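Local coordinates for tetratricopeptide repeat protein (Parabacteroides merdae ATCC 43184, PDB 4R7S) that is of unknown function but, as a tetratricopeptide repeat protein built from stacked antiparallel helices, probably serves as a scaffold for binding other proteins or peptides, at residues 125-136 against 145-156. Sequence-based numbering, arbitrary orientation. Where two conformers were deposited one is given.
With EDO (1,2-ethanediol), chain D.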
loop_
_atom_site.group_PDB
_atom_site.type_symbol
_atom_site.label_atom_id
_atom_site.label_comp_id
_atom_site.label_asym_id
_atom_site.label_seq_id
_atom_site.Cartn_x
_atom_site.Cartn_y
_atom_site.Cartn_z
ATOM N N TYR A 125 -7.995 -7.651 14.914
ATOM C CA TYR A 125 -8.168 -8.861 14.107
ATOM C C TYR A 125 -9.616 -9.217 13.771
ATOM O O TYR A 125 -9.878 -9.619 12.625
ATOM C CB TYR A 125 -7.444 -10.046 14.774
ATOM C CG TYR A 125 -5.966 -9.755 14.999
ATOM C CD1 TYR A 125 -5.159 -9.281 13.963
ATOM C CD2 TYR A 125 -5.386 -9.916 16.255
ATOM C CE1 TYR A 125 -3.811 -8.991 14.163
ATOM C CE2 TYR A 125 -4.032 -9.649 16.464
ATOM C CZ TYR A 125 -3.251 -9.165 15.420
ATOM O OH TYR A 125 -1.912 -8.896 15.616
HETATM N N MSE A 126 -10.545 -9.063 14.728
HETATM C CA MSE A 126 -11.951 -9.362 14.467
HETATM C C MSE A 126 -12.516 -8.398 13.452
HETATM O O MSE A 126 -13.256 -8.842 12.569
HETATM C CB MSE A 126 -12.816 -9.354 15.744
HETATM C CG MSE A 126 -12.678 -10.631 16.605
HETATM SE SE MSE A 126 -12.773 -12.349 15.616
HETATM C CE MSE A 126 -14.552 -12.037 14.573
ATOM N N TRP A 127 -12.151 -7.093 13.531
ATOM C CA TRP A 127 -12.691 -6.136 12.550
ATOM C C TRP A 127 -12.063 -6.334 11.160
ATOM O O TRP A 127 -12.772 -6.127 10.175
ATOM C CB TRP A 127 -12.581 -4.662 12.979
ATOM C CG TRP A 127 -13.198 -4.227 14.286
ATOM C CD1 TRP A 127 -12.925 -3.065 14.951
ATOM C CD2 TRP A 127 -14.179 -4.919 15.081
ATOM N NE1 TRP A 127 -13.659 -2.992 16.110
ATOM C CE2 TRP A 127 -14.441 -4.115 16.216
ATOM C CE3 TRP A 127 -14.891 -6.122 14.931
ATOM C CZ2 TRP A 127 -15.370 -4.480 17.198
ATOM C CZ3 TRP A 127 -15.760 -6.520 15.939
ATOM C CH2 TRP A 127 -16.007 -5.696 17.048
ATOM N N ALA A 128 -10.777 -6.778 11.076
ATOM C CA ALA A 128 -10.115 -7.067 9.790
ATOM C C ALA A 128 -10.819 -8.239 9.093
ATOM O O ALA A 128 -11.196 -8.146 7.923
ATOM C CB ALA A 128 -8.653 -7.385 10.005
ATOM N N GLU A 129 -11.095 -9.288 9.864
ATOM C CA GLU A 129 -11.789 -10.500 9.443
ATOM C C GLU A 129 -13.133 -10.148 8.782
ATOM O O GLU A 129 -13.427 -10.632 7.686
ATOM C CB GLU A 129 -12.012 -11.388 10.680
ATOM C CG GLU A 129 -12.087 -12.873 10.384
ATOM C CD GLU A 129 -12.540 -13.728 11.550
ATOM O OE1 GLU A 129 -11.839 -13.755 12.588
ATOM O OE2 GLU A 129 -13.603 -14.376 11.422
ATOM N N GLN A 130 -13.921 -9.262 9.435
ATOM C CA GLN A 130 -15.244 -8.847 8.970
ATOM C C GLN A 130 -15.174 -8.054 7.639
ATOM O O GLN A 130 -16.043 -8.232 6.782
ATOM C CB GLN A 130 -15.980 -8.070 10.072
ATOM C CG GLN A 130 -16.361 -8.988 11.237
ATOM C CD GLN A 130 -17.039 -8.317 12.414
ATOM O OE1 GLN A 130 -17.849 -7.392 12.265
ATOM N NE2 GLN A 130 -16.795 -8.847 13.613
ATOM N N ASP A 131 -14.101 -7.268 7.441
ATOM C CA ASP A 131 -13.875 -6.500 6.214
ATOM C C ASP A 131 -13.476 -7.403 5.046
ATOM O O ASP A 131 -13.902 -7.141 3.919
ATOM C CB ASP A 131 -12.821 -5.397 6.429
ATOM C CG ASP A 131 -13.342 -4.139 7.125
ATOM O OD1 ASP A 131 -14.573 -4.048 7.360
ATOM O OD2 ASP A 131 -12.523 -3.258 7.440
ATOM N N PHE A 132 -12.687 -8.466 5.299
ATOM C CA PHE A 132 -12.316 -9.395 4.218
ATOM C C PHE A 132 -13.524 -10.284 3.878
ATOM O O PHE A 132 -13.781 -10.534 2.695
ATOM C CB PHE A 132 -11.054 -10.203 4.547
ATOM C CG PHE A 132 -9.853 -9.333 4.850
ATOM C CD1 PHE A 132 -9.435 -8.351 3.951
ATOM C CD2 PHE A 132 -9.140 -9.491 6.033
ATOM C CE1 PHE A 132 -8.351 -7.521 4.248
ATOM C CE2 PHE A 132 -8.032 -8.676 6.320
ATOM C CZ PHE A 132 -7.647 -7.698 5.428
ATOM N N ASP A 133 -14.340 -10.629 4.888
ATOM C CA ASP A 133 -15.568 -11.399 4.641
ATOM C C ASP A 133 -16.560 -10.588 3.803
ATOM O O ASP A 133 -17.174 -11.149 2.900
ATOM C CB ASP A 133 -16.222 -11.849 5.949
ATOM C CG ASP A 133 -15.505 -12.983 6.664
ATOM O OD1 ASP A 133 -14.832 -13.799 5.977
ATOM O OD2 ASP A 133 -15.657 -13.089 7.911
ATOM N N LYS A 134 -16.685 -9.262 4.076
ATOM C CA LYS A 134 -17.577 -8.353 3.342
ATOM C C LYS A 134 -17.232 -8.360 1.871
ATOM O O LYS A 134 -18.149 -8.378 1.060
ATOM C CB LYS A 134 -17.527 -6.910 3.904
ATOM C CG LYS A 134 -18.699 -6.008 3.478
ATOM C CD LYS A 134 -20.036 -6.335 4.171
ATOM C CE LYS A 134 -21.205 -5.589 3.576
ATOM N NZ LYS A 134 -22.493 -5.997 4.201
ATOM N N ILE A 135 -15.920 -8.358 1.521
ATOM C CA ILE A 135 -15.455 -8.416 0.128
ATOM C C ILE A 135 -15.926 -9.732 -0.513
ATOM O O ILE A 135 -16.578 -9.702 -1.552
ATOM C CB ILE A 135 -13.916 -8.246 -0.013
ATOM C CG1 ILE A 135 -13.445 -6.934 0.631
ATOM C CG2 ILE A 135 -13.515 -8.323 -1.504
ATOM C CD1 ILE A 135 -11.988 -6.700 0.719
ATOM N N LEU A 136 -15.644 -10.871 0.132
ATOM C CA LEU A 136 -16.035 -12.188 -0.382
ATOM C C LEU A 136 -17.565 -12.378 -0.500
ATOM O O LEU A 136 -18.020 -13.178 -1.314
ATOM C CB LEU A 136 -15.429 -13.285 0.485
ATOM C CG LEU A 136 -13.951 -13.487 0.254
ATOM C CD1 LEU A 136 -13.314 -14.143 1.444
ATOM C CD2 LEU A 136 -13.688 -14.226 -1.062
ATOM N N ALA A 145 -8.960 -10.719 -0.924
ATOM C CA ALA A 145 -9.725 -10.876 0.310
ATOM C C ALA A 145 -9.212 -12.108 1.089
ATOM O O ALA A 145 -8.997 -12.033 2.301
ATOM C CB ALA A 145 -11.194 -11.012 -0.002
ATOM N N ARG A 146 -8.922 -13.200 0.357
ATOM C CA ARG A 146 -8.390 -14.456 0.886
ATOM C C ARG A 146 -6.981 -14.218 1.416
ATOM O O ARG A 146 -6.655 -14.703 2.490
ATOM C CB ARG A 146 -8.438 -15.584 -0.179
ATOM C CG ARG A 146 -9.877 -15.994 -0.550
ATOM C CD ARG A 146 -9.970 -17.276 -1.375
ATOM N NE ARG A 146 -11.357 -17.553 -1.753
ATOM C CZ ARG A 146 -12.237 -18.248 -1.031
ATOM N NH1 ARG A 146 -11.876 -18.803 0.122
ATOM N NH2 ARG A 146 -13.480 -18.402 -1.461
ATOM N N LEU A 147 -6.189 -13.392 0.722
ATOM C CA LEU A 147 -4.842 -13.021 1.155
ATOM C C LEU A 147 -4.894 -12.197 2.431
ATOM O O LEU A 147 -4.089 -12.401 3.326
ATOM C CB LEU A 147 -4.160 -12.232 0.047
ATOM C CG LEU A 147 -2.661 -12.051 0.151
ATOM C CD1 LEU A 147 -1.932 -13.375 -0.025
ATOM C CD2 LEU A 147 -2.198 -11.099 -0.917
ATOM N N GLY A 148 -5.875 -11.308 2.524
ATOM C CA GLY A 148 -6.116 -10.527 3.729
ATOM C C GLY A 148 -6.298 -11.457 4.914
ATOM O O GLY A 148 -5.656 -11.267 5.949
ATOM N N HIS A 149 -7.123 -12.508 4.736
ATOM C CA HIS A 149 -7.368 -13.540 5.746
ATOM C C HIS A 149 -6.067 -14.278 6.103
ATOM O O HIS A 149 -5.797 -14.486 7.283
ATOM C CB HIS A 149 -8.438 -14.545 5.268
ATOM C CG HIS A 149 -9.844 -14.059 5.451
ATOM N ND1 HIS A 149 -10.321 -13.675 6.694
ATOM C CD2 HIS A 149 -10.844 -13.954 4.550
ATOM C CE1 HIS A 149 -11.585 -13.348 6.508
ATOM N NE2 HIS A 149 -11.947 -13.508 5.235
ATOM N N ALA A 150 -5.243 -14.610 5.086
ATOM C CA ALA A 150 -3.966 -15.281 5.261
ATOM C C ALA A 150 -3.003 -14.443 6.133
ATOM O O ALA A 150 -2.396 -14.975 7.082
ATOM C CB ALA A 150 -3.339 -15.573 3.901
ATOM N N ILE A 151 -2.896 -13.141 5.837
ATOM C CA ILE A 151 -2.007 -12.216 6.568
ATOM C C ILE A 151 -2.521 -12.057 7.997
ATOM O O ILE A 151 -1.740 -12.159 8.929
ATOM C CB ILE A 151 -1.853 -10.855 5.816
ATOM C CG1 ILE A 151 -1.159 -11.077 4.456
ATOM C CG2 ILE A 151 -1.090 -9.803 6.662
ATOM C CD1 ILE A 151 -1.596 -10.100 3.402
ATOM N N LEU A 152 -3.829 -11.862 8.157
ATOM C CA LEU A 152 -4.529 -11.735 9.444
ATOM C C LEU A 152 -4.254 -12.929 10.380
ATOM O O LEU A 152 -3.890 -12.733 11.542
ATOM C CB LEU A 152 -6.035 -11.640 9.155
ATOM C CG LEU A 152 -6.978 -11.758 10.326
ATOM C CD1 LEU A 152 -6.837 -10.574 11.225
ATOM C CD2 LEU A 152 -8.380 -11.826 9.858
ATOM N N GLU A 153 -4.435 -14.155 9.863
ATOM C CA GLU A 153 -4.257 -15.406 10.605
ATOM C C GLU A 153 -2.846 -15.574 11.071
ATOM O O GLU A 153 -2.636 -15.967 12.220
ATOM C CB GLU A 153 -4.705 -16.613 9.780
ATOM C CG GLU A 153 -6.217 -16.715 9.617
ATOM C CD GLU A 153 -7.127 -16.723 10.838
ATOM O OE1 GLU A 153 -6.635 -16.632 11.986
ATOM O OE2 GLU A 153 -8.358 -16.826 10.634
ATOM N N LYS A 154 -1.875 -15.253 10.204
ATOM C CA LYS A 154 -0.455 -15.256 10.539
ATOM C C LYS A 154 -0.194 -14.268 11.717
ATOM O O LYS A 154 0.424 -14.644 12.703
ATOM C CB LYS A 154 0.352 -14.852 9.295
ATOM C CG LYS A 154 1.810 -14.493 9.605
ATOM C CD LYS A 154 2.557 -13.961 8.397
ATOM C CE LYS A 154 2.437 -12.465 8.257
ATOM N NZ LYS A 154 3.003 -12.042 6.961
HETATM N N MSE A 155 -0.686 -13.020 11.624
HETATM C CA MSE A 155 -0.465 -12.013 12.683
HETATM C C MSE A 155 -1.140 -12.388 14.026
HETATM O O MSE A 155 -0.653 -11.991 15.092
HETATM C CB MSE A 155 -0.923 -10.636 12.223
HETATM C CG MSE A 155 -0.153 -10.108 11.002
HETATM SE SE MSE A 155 1.810 -10.102 11.111
HETATM C CE MSE A 155 2.033 -9.287 12.939
ATOM N N ARG A 156 -2.250 -13.151 13.963
ATOM C CA ARG A 156 -3.002 -13.681 15.106
ATOM C C ARG A 156 -2.301 -14.879 15.775
ATOM O O ARG A 156 -2.675 -15.280 16.874
ATOM C CB ARG A 156 -4.341 -14.193 14.595
ATOM C CG ARG A 156 -5.413 -13.207 14.582
ATOM C CD ARG A 156 -6.656 -13.882 15.053
ATOM N NE ARG A 156 -7.403 -14.455 13.948
ATOM C CZ ARG A 156 -8.600 -14.038 13.582
ATOM N NH1 ARG A 156 -9.187 -13.034 14.226
ATOM N NH2 ARG A 156 -9.230 -14.626 12.570
HETATM C C1 EDO D . 2.722 -8.823 5.343
HETATM O O1 EDO D . 2.195 -8.844 6.665
HETATM C C2 EDO D . 1.623 -8.468 4.284
HETATM O O2 EDO D . 1.085 -7.159 4.448
HETATM O O HOH W 1 -0.753 -10.298 17.846
#
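Consecutive antiparallel helices of the tetratricopeptide repeat superhelix pack here, helix 125-136 against the next helix in the chain, 145-156, their axes 8.8 Å apart and at 162°. Phe132 lays its ring flat on the backbone at Gly148: Gly148 CA sits over the ring centre, 3.6 Å from the centroid, an approach that the absence of a CB allows. The CB of Phe132 lies over one face of the His149 imidazole, and its ring edge is turned to that same imidazole in an edge-to-face pair. His149 wedges as a knob among Glu129, Phe132, Asp133 and Leu136, and its NE2 gives a weak, bent hydrogen bond to Asp133 OD1 (3.0 Å). At the C-terminal end of 125-136, Ala145 CB packs on Leu136 CG and Ile135 CG2. Toward the other end, Leu152 CD1 meets Tyr125 CD1 at 3.5 Å, and a water joins Tyr125 OH to Met155 O. Arg156 slides its CG over one face of the Tyr125 ring, then bends at chi2 and chi3 (-139° and -90°), so that the edge of the guanidinium meets two carboxylates. NE and NH2 grip Glu153 side-on, and NH2 also reaches Glu129 OE1 at 2.8 Å, approaching from above that carboxylate's plane. Cutting Arg156 back to an alanine is likely to leave Glu129 and Glu153 without their shared cation and the Tyr125 ring without this packing. The interface thus joins an apolar seam, backed by Ile120 of helix 109-121, to a polar margin where one arginine is likely to offset two nearby negative charges.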